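Local coordinates for propionate kinase (Francisella tularensis subsp. tularensis, PDB 3KHY), which probably catalyses the reversible, magnesium-dependent transfer of phosphate between ATP and a short-chain carboxylate such as acetate or propionate, working as a homodimer, at residues 41-44 / 48-51; 102-107 / 120-125. One frame throughout, in Å; residues are numbered along the deposited sequence.

Overall arrangement
Both contacts belong to the part of the acetokinase fold built on the mixed sheet that contains strands 3-9 and 79-86, but they lie apart, with centres about 28 Å from each other and nearest atoms about 14 Å apart. Contact 1 pairs the last two strands at one end of that sheet and is held by backbone hydrogen bonds, with lysines and exposed aliphatic groups on its outer parts. Contact 2 joins two helices, 101-109 and 118-131, and is buried and wholly aliphatic, isoleucine and leucine branches meeting methyl against methyl or methylene. Contact 1 thus completes the sheet margin by main-chain pairing, whereas contact 2 packs side chains of two helices that lie against the same sheet.

Contact 1. Residues 41-44 / 48-51; sequences KVVF and HKIV
The antiparallel beta hairpin of strands 41-45 and 49-53 brings F44 and I50 together as a hydrogen-bonded pair. F44 N donates to I50 O at 2.8 Å with an N-H...O angle of 174°, and I50 N returns a bond of the same length to F44 O. These two reciprocal bonds set F44 opposite I50, with V43 and V51 as the next pair. F44 O also receives a CA-H...O contact from K49 CA at 3.4 Å, and I50 O a similar one from V43 CA; each carbonyl is therefore met by one N-H and one CA-H. The F44 ring offers its edge to I50 O.

V43 and V51, a non-hydrogen-bonded pair, occupy the other face, with V43 CG2 4.3 Å from V51 CG2. The second methyl of V43, CG1, stands anti to the backbone N (chi1 -174°) and meets K49 CE at 3.6 Å, where the extended lysine chain crosses it. K41 CD likewise touches V51 CG1 at 4.1 Å. The two ammonium groups remain apart, K41 NZ lying 6.4 Å from K49 NZ.

Strand 49-53 is the outermost strand of the sheet within the chain, while 41-45 continues inward to strand 25-33 through backbone hydrogen bonds of K41 with E33 and V43 with L31. On the F44 side helix 59-72 covers the sheet, F69 stacking on the F44 ring and M65 touching V42 and F44.

Contact 2. Residues 102-107 / 120-125; sequences DSLEKI and AHIEGI
I122, L104 and I107 carry most of the buried surface in this helix-helix packing, in which segments 102-107 and 120-125, of helices 101-109 and 118-131, run roughly antiparallel, their axes at 155°, beside the mixed sheet of the acetokinase fold. The segment axes come no nearer than 11.0 Å, a wide spacing that is bridged by long aliphatic side chains, and the contact contains no polar interaction between the segments.

I122 is shared by both residues of the facing helix. Its CG1 lies anti to the carbonyl carbon (chi1 -73°), which sends the CG1-CD1 arm across the gap even though the CB itself does not point straight at the other helix. I107, whose CB does point across, brings its CG2 branch against this arm, and the two side chains lie alongside, pointing opposite ways.

L104 reaches over with one branch: CD2 touches I125 CD1 at 4.2 Å and comes within 4.5 Å of I122 CG1. It thus sits against both isoleucines of helix 118-131, about one turn apart on the same side of that helix.

I107 and I125 also touch the sheet: I107 packs on A139 and F141 of strand 137-141, and I125 on H84 of strand 79-86. The side chain of I125 is about 9 Å from that of R85, which is predicted to bind substrate. The closest approach between the two segments is I107 CG2 to I122 CG1, at 3.7 Å, with I122 CD1 only slightly farther from the same methyl at 3.9 Å.

Contact 1. Residues 41-44 / 48-51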
ATOM      1  N   LYS A  41     -14.995  25.732 -26.021  1.00 34.64           N
ATOM      2  CA  LYS A  41     -16.453  25.776 -25.947  1.00 36.47           C
ATOM      3  C   LYS A  41     -16.945  25.786 -24.503  1.00 32.10           C
ATOM      4  O   LYS A  41     -16.282  25.274 -23.606  1.00 30.94           O
ATOM      5  CB  LYS A  41     -17.070  24.583 -26.678  1.00 38.30           C
ATOM      6  CG  LYS A  41     -16.680  23.255 -26.071  1.00 39.88           C
ATOM      7  CD  LYS A  41     -17.528  22.121 -26.610  1.00 40.80           C
ATOM      8  CE  LYS A  41     -17.103  20.806 -25.978  1.00 44.76           C
ATOM      9  NZ  LYS A  41     -17.936  19.669 -26.450  1.00 51.74           N
ATOM     10  N   VAL A  42     -18.116  26.368 -24.285  1.00 28.92           N
ATOM     11  CA  VAL A  42     -18.721  26.354 -22.966  1.00 30.05           C
ATOM     12  C   VAL A  42     -20.089  25.690 -23.045  1.00 29.82           C
ATOM     13  O   VAL A  42     -20.938  26.087 -23.851  1.00 28.94           O
ATOM     14  CB  VAL A  42     -18.873  27.775 -22.407  1.00 31.92           C
ATOM     15  CG1 VAL A  42     -19.285  27.724 -20.940  1.00 27.78           C
ATOM     16  CG2 VAL A  42     -17.571  28.546 -22.587  1.00 30.15           C
ATOM     17  N   VAL A  43     -20.289  24.660 -22.231  1.00 28.39           N
ATOM     18  CA  VAL A  43     -21.599  24.027 -22.119  1.00 25.95           C
ATOM     19  C   VAL A  43     -22.354  24.605 -20.929  1.00 27.00           C
ATOM     20  O   VAL A  43     -21.794  24.765 -19.849  1.00 34.57           O
ATOM     21  CB  VAL A  43     -21.493  22.508 -21.934  1.00 27.96           C
ATOM     22  CG1 VAL A  43     -22.885  21.884 -21.966  1.00 29.57           C
ATOM     23  CG2 VAL A  43     -20.604  21.898 -23.012  1.00 26.29           C
ATOM     24  N   PHE A  44     -23.615  24.950 -21.145  1.00 22.90           N
ATOM     25  CA  PHE A  44     -24.477  25.427 -20.082  1.00 21.31           C
ATOM     26  C   PHE A  44     -25.662  24.485 -19.993  1.00 27.15           C
ATOM     27  O   PHE A  44     -26.334  24.222 -21.000  1.00 28.22           O
ATOM     28  CB  PHE A  44     -25.020  26.817 -20.408  1.00 20.73           C
ATOM     29  CG  PHE A  44     -23.978  27.902 -20.448  1.00 27.75           C
ATOM     30  CD1 PHE A  44     -23.664  28.622 -19.311  1.00 29.17           C
ATOM     31  CD2 PHE A  44     -23.359  28.243 -21.642  1.00 31.32           C
ATOM     32  CE1 PHE A  44     -22.728  29.636 -19.356  1.00 33.53           C
ATOM     33  CE2 PHE A  44     -22.427  29.260 -21.692  1.00 32.43           C
ATOM     34  CZ  PHE A  44     -22.111  29.953 -20.555  1.00 31.37           C
ATOM     35  N   HIS A  48     -32.449  23.367 -20.337  1.00 26.64           N
ATOM     36  CA  HIS A  48     -31.927  22.566 -21.438  1.00 27.35           C
ATOM     37  C   HIS A  48     -30.433  22.782 -21.601  1.00 28.91           C
ATOM     38  O   HIS A  48     -29.867  23.693 -21.007  1.00 30.53           O
ATOM     39  CB  HIS A  48     -32.652  22.895 -22.741  1.00 29.37           C
ATOM     40  CG  HIS A  48     -34.137  22.733 -22.654  1.00 34.86           C
ATOM     41  ND1 HIS A  48     -34.755  21.502 -22.711  1.00 36.06           N
ATOM     42  CD2 HIS A  48     -35.126  23.647 -22.503  1.00 38.91           C
ATOM     43  CE1 HIS A  48     -36.063  21.664 -22.598  1.00 38.28           C
ATOM     44  NE2 HIS A  48     -36.313  22.954 -22.474  1.00 40.11           N
ATOM     45  N   LYS A  49     -29.801  21.940 -22.414  1.00 24.50           N
ATOM     46  CA  LYS A  49     -28.375  22.060 -22.689  1.00 22.14           C
ATOM     47  C   LYS A  49     -28.135  23.050 -23.828  1.00 24.93           C
ATOM     48  O   LYS A  49     -28.801  23.003 -24.852  1.00 27.08           O
ATOM     49  CB  LYS A  49     -27.791  20.691 -23.041  1.00 26.63           C
ATOM     50  CG  LYS A  49     -26.317  20.713 -23.443  1.00 27.74           C
ATOM     51  CD  LYS A  49     -25.803  19.305 -23.741  1.00 38.46           C
ATOM     52  CE  LYS A  49     -24.325  19.339 -24.149  1.00 49.36           C
ATOM     53  NZ  LYS A  49     -23.769  17.998 -24.516  1.00 50.63           N
ATOM     54  N   ILE A  50     -27.190  23.960 -23.626  1.00 23.93           N
ATOM     55  CA  ILE A  50     -26.774  24.898 -24.656  1.00 23.26           C
ATOM     56  C   ILE A  50     -25.255  24.833 -24.782  1.00 28.14           C
ATOM     57  O   ILE A  50     -24.539  24.889 -23.781  1.00 29.54           O
ATOM     58  CB  ILE A  50     -27.202  26.329 -24.312  1.00 26.07           C
ATOM     59  CG1 ILE A  50     -28.722  26.445 -24.327  1.00 31.03           C
ATOM     60  CG2 ILE A  50     -26.613  27.317 -25.312  1.00 29.13           C
ATOM     61  CD1 ILE A  50     -29.229  27.839 -24.016  1.00 37.57           C
ATOM     62  N   VAL A  51     -24.758  24.692 -26.006  1.00 24.84           N
ATOM     63  CA  VAL A  51     -23.313  24.642 -26.224  1.00 24.63           C
ATOM     64  C   VAL A  51     -22.856  25.856 -27.012  1.00 28.39           C
ATOM     65  O   VAL A  51     -23.319  26.087 -28.122  1.00 28.71           O
ATOM     66  CB  VAL A  51     -22.882  23.374 -26.983  1.00 27.97           C
ATOM     67  CG1 VAL A  51     -21.362  23.351 -27.152  1.00 26.82           C
ATOM     68  CG2 VAL A  51     -23.360  22.128 -26.254  1.00 28.37           C
TER

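Contact 2. Residues 102-107 / 120-125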
ATOM      1  N   ASP A 102      -3.486  36.396   2.967  1.00 52.55           N
ATOM      2  CA  ASP A 102      -2.893  35.371   3.816  1.00 53.02           C
ATOM      3  C   ASP A 102      -3.172  33.960   3.284  1.00 49.79           C
ATOM      4  O   ASP A 102      -2.241  33.200   3.015  1.00 47.78           O
ATOM      5  CB  ASP A 102      -3.367  35.513   5.265  1.00 55.71           C
ATOM      6  CG  ASP A 102      -2.876  36.797   5.916  1.00 68.51           C
ATOM      7  OD1 ASP A 102      -3.537  37.272   6.865  1.00 70.74           O
ATOM      8  OD2 ASP A 102      -1.835  37.336   5.479  1.00 71.50           O
ATOM      9  N   SER A 103      -4.442  33.604   3.125  1.00 42.26           N
ATOM     10  CA  SER A 103      -4.748  32.249   2.677  1.00 38.58           C
ATOM     11  C   SER A 103      -4.172  31.987   1.287  1.00 36.03           C
ATOM     12  O   SER A 103      -3.698  30.891   1.005  1.00 35.10           O
ATOM     13  CB  SER A 103      -6.249  31.939   2.742  1.00 36.22           C
ATOM     14  OG  SER A 103      -7.013  32.855   1.987  1.00 37.31           O
ATOM     15  N   LEU A 104      -4.182  33.005   0.430  1.00 38.33           N
ATOM     16  CA  LEU A 104      -3.595  32.879  -0.902  1.00 38.69           C
ATOM     17  C   LEU A 104      -2.107  32.533  -0.855  1.00 41.32           C
ATOM     18  O   LEU A 104      -1.626  31.738  -1.664  1.00 36.37           O
ATOM     19  CB  LEU A 104      -3.801  34.155  -1.715  1.00 43.43           C
ATOM     20  CG  LEU A 104      -5.046  34.194  -2.590  1.00 47.04           C
ATOM     21  CD1 LEU A 104      -5.030  35.447  -3.460  1.00 51.47           C
ATOM     22  CD2 LEU A 104      -5.133  32.936  -3.446  1.00 44.38           C
ATOM     23  N   GLU A 105      -1.377  33.143   0.075  1.00 42.19           N
ATOM     24  CA  GLU A 105       0.034  32.810   0.255  1.00 45.48           C
ATOM     25  C   GLU A 105       0.190  31.327   0.578  1.00 37.07           C
ATOM     26  O   GLU A 105       1.044  30.642   0.011  1.00 36.76           O
ATOM     27  CB  GLU A 105       0.669  33.656   1.368  1.00 54.44           C
ATOM     28  CG  GLU A 105       0.839  35.128   1.023  1.00 67.14           C
ATOM     29  CD  GLU A 105       1.485  35.934   2.146  1.00 77.27           C
ATOM     30  OE1 GLU A 105       2.022  35.319   3.097  1.00 75.22           O
ATOM     31  OE2 GLU A 105       1.455  37.184   2.074  1.00 80.29           O
ATOM     32  N   LYS A 106      -0.641  30.840   1.493  1.00 33.67           N
ATOM     33  CA  LYS A 106      -0.599  29.439   1.901  1.00 35.02           C
ATOM     34  C   LYS A 106      -0.927  28.491   0.753  1.00 33.44           C
ATOM     35  O   LYS A 106      -0.244  27.485   0.548  1.00 35.61           O
ATOM     36  CB  LYS A 106      -1.556  29.199   3.066  1.00 38.58           C
ATOM     37  CG  LYS A 106      -1.164  29.895   4.354  1.00 42.07           C
ATOM     38  CD  LYS A 106      -2.183  29.584   5.434  1.00 46.15           C
ATOM     39  CE  LYS A 106      -1.890  30.337   6.714  1.00 56.34           C
ATOM     40  NZ  LYS A 106      -2.978  30.102   7.701  1.00 60.13           N
ATOM     41  N   ILE A 107      -1.986  28.801   0.010  1.00 31.50           N
ATOM     42  CA  ILE A 107      -2.329  28.015  -1.169  1.00 26.98           C
ATOM     43  C   ILE A 107      -1.149  27.963  -2.134  1.00 39.65           C
ATOM     44  O   ILE A 107      -0.834  26.912  -2.696  1.00 32.16           O
ATOM     45  CB  ILE A 107      -3.553  28.597  -1.902  1.00 29.72           C
ATOM     46  CG1 ILE A 107      -4.797  28.456  -1.025  1.00 24.43           C
ATOM     47  CG2 ILE A 107      -3.763  27.877  -3.230  1.00 30.02           C
ATOM     48  CD1 ILE A 107      -6.029  29.108  -1.608  1.00 26.39           C
ATOM     49  N   ALA A 120      -3.561  26.886 -11.429  1.00 38.52           N
ATOM     50  CA  ALA A 120      -4.815  27.186 -12.121  1.00 39.52           C
ATOM     51  C   ALA A 120      -5.921  27.593 -11.140  1.00 38.45           C
ATOM     52  O   ALA A 120      -6.727  28.473 -11.438  1.00 35.09           O
ATOM     53  CB  ALA A 120      -5.257  26.006 -12.973  1.00 37.20           C
ATOM     54  N   HIS A 121      -5.959  26.950  -9.972  1.00 33.81           N
ATOM     55  CA  HIS A 121      -6.872  27.364  -8.910  1.00 31.25           C
ATOM     56  C   HIS A 121      -6.622  28.831  -8.534  1.00 36.53           C
ATOM     57  O   HIS A 121      -7.553  29.617  -8.405  1.00 34.53           O
ATOM     58  CB  HIS A 121      -6.677  26.515  -7.650  1.00 29.61           C
ATOM     59  CG  HIS A 121      -7.033  25.066  -7.805  1.00 25.71           C
ATOM     60  ND1 HIS A 121      -8.089  24.626  -8.574  1.00 30.50           N
ATOM     61  CD2 HIS A 121      -6.495  23.958  -7.238  1.00 28.30           C
ATOM     62  CE1 HIS A 121      -8.170  23.307  -8.493  1.00 21.07           C
ATOM     63  NE2 HIS A 121      -7.214  22.879  -7.687  1.00 26.53           N
ATOM     64  N   ILE A 122      -5.357  29.186  -8.326  1.00 32.40           N
ATOM     65  CA  ILE A 122      -5.010  30.549  -7.942  1.00 36.06           C
ATOM     66  C   ILE A 122      -5.398  31.550  -9.032  1.00 38.53           C
ATOM     67  O   ILE A 122      -6.041  32.562  -8.754  1.00 39.42           O
ATOM     68  CB  ILE A 122      -3.518  30.661  -7.591  1.00 38.16           C
ATOM     69  CG1 ILE A 122      -3.260  29.991  -6.240  1.00 36.52           C
ATOM     70  CG2 ILE A 122      -3.071  32.118  -7.567  1.00 41.01           C
ATOM     71  CD1 ILE A 122      -1.793  29.802  -5.921  1.00 44.23           C
ATOM     72  N   GLU A 123      -5.035  31.249 -10.272  1.00 39.53           N
ATOM     73  CA  GLU A 123      -5.385  32.121 -11.396  1.00 46.26           C
ATOM     74  C   GLU A 123      -6.884  32.340 -11.514  1.00 40.67           C
ATOM     75  O   GLU A 123      -7.332  33.454 -11.776  1.00 36.74           O
ATOM     76  CB  GLU A 123      -4.832  31.565 -12.707  1.00 53.79           C
ATOM     77  CG  GLU A 123      -3.340  31.801 -12.869  1.00 68.96           C
ATOM     78  CD  GLU A 123      -2.654  30.680 -13.619  1.00 77.19           C
ATOM     79  OE1 GLU A 123      -3.365  29.878 -14.266  1.00 79.67           O
ATOM     80  OE2 GLU A 123      -1.406  30.601 -13.554  1.00 77.15           O
ATOM     81  N   GLY A 124      -7.652  31.271 -11.328  1.00 44.26           N
ATOM     82  CA  GLY A 124      -9.098  31.353 -11.378  1.00 40.69           C
ATOM     83  C   GLY A 124      -9.617  32.311 -10.325  1.00 41.47           C
ATOM     84  O   GLY A 124     -10.519  33.109 -10.574  1.00 43.63           O
ATOM     85  N   ILE A 125      -9.032  32.228  -9.138  1.00 36.06           N
ATOM     86  CA  ILE A 125      -9.390  33.116  -8.043  1.00 34.36           C
ATOM     87  C   ILE A 125      -9.123  34.571  -8.425  1.00 41.09           C
ATOM     88  O   ILE A 125      -9.937  35.455  -8.146  1.00 43.94           O
ATOM     89  CB  ILE A 125      -8.617  32.732  -6.754  1.00 35.84           C
ATOM     90  CG1 ILE A 125      -9.132  31.391  -6.219  1.00 34.87           C
ATOM     91  CG2 ILE A 125      -8.742  33.816  -5.695  1.00 34.92           C
ATOM     92  CD1 ILE A 125      -8.348  30.854  -5.046  1.00 38.25           C
TER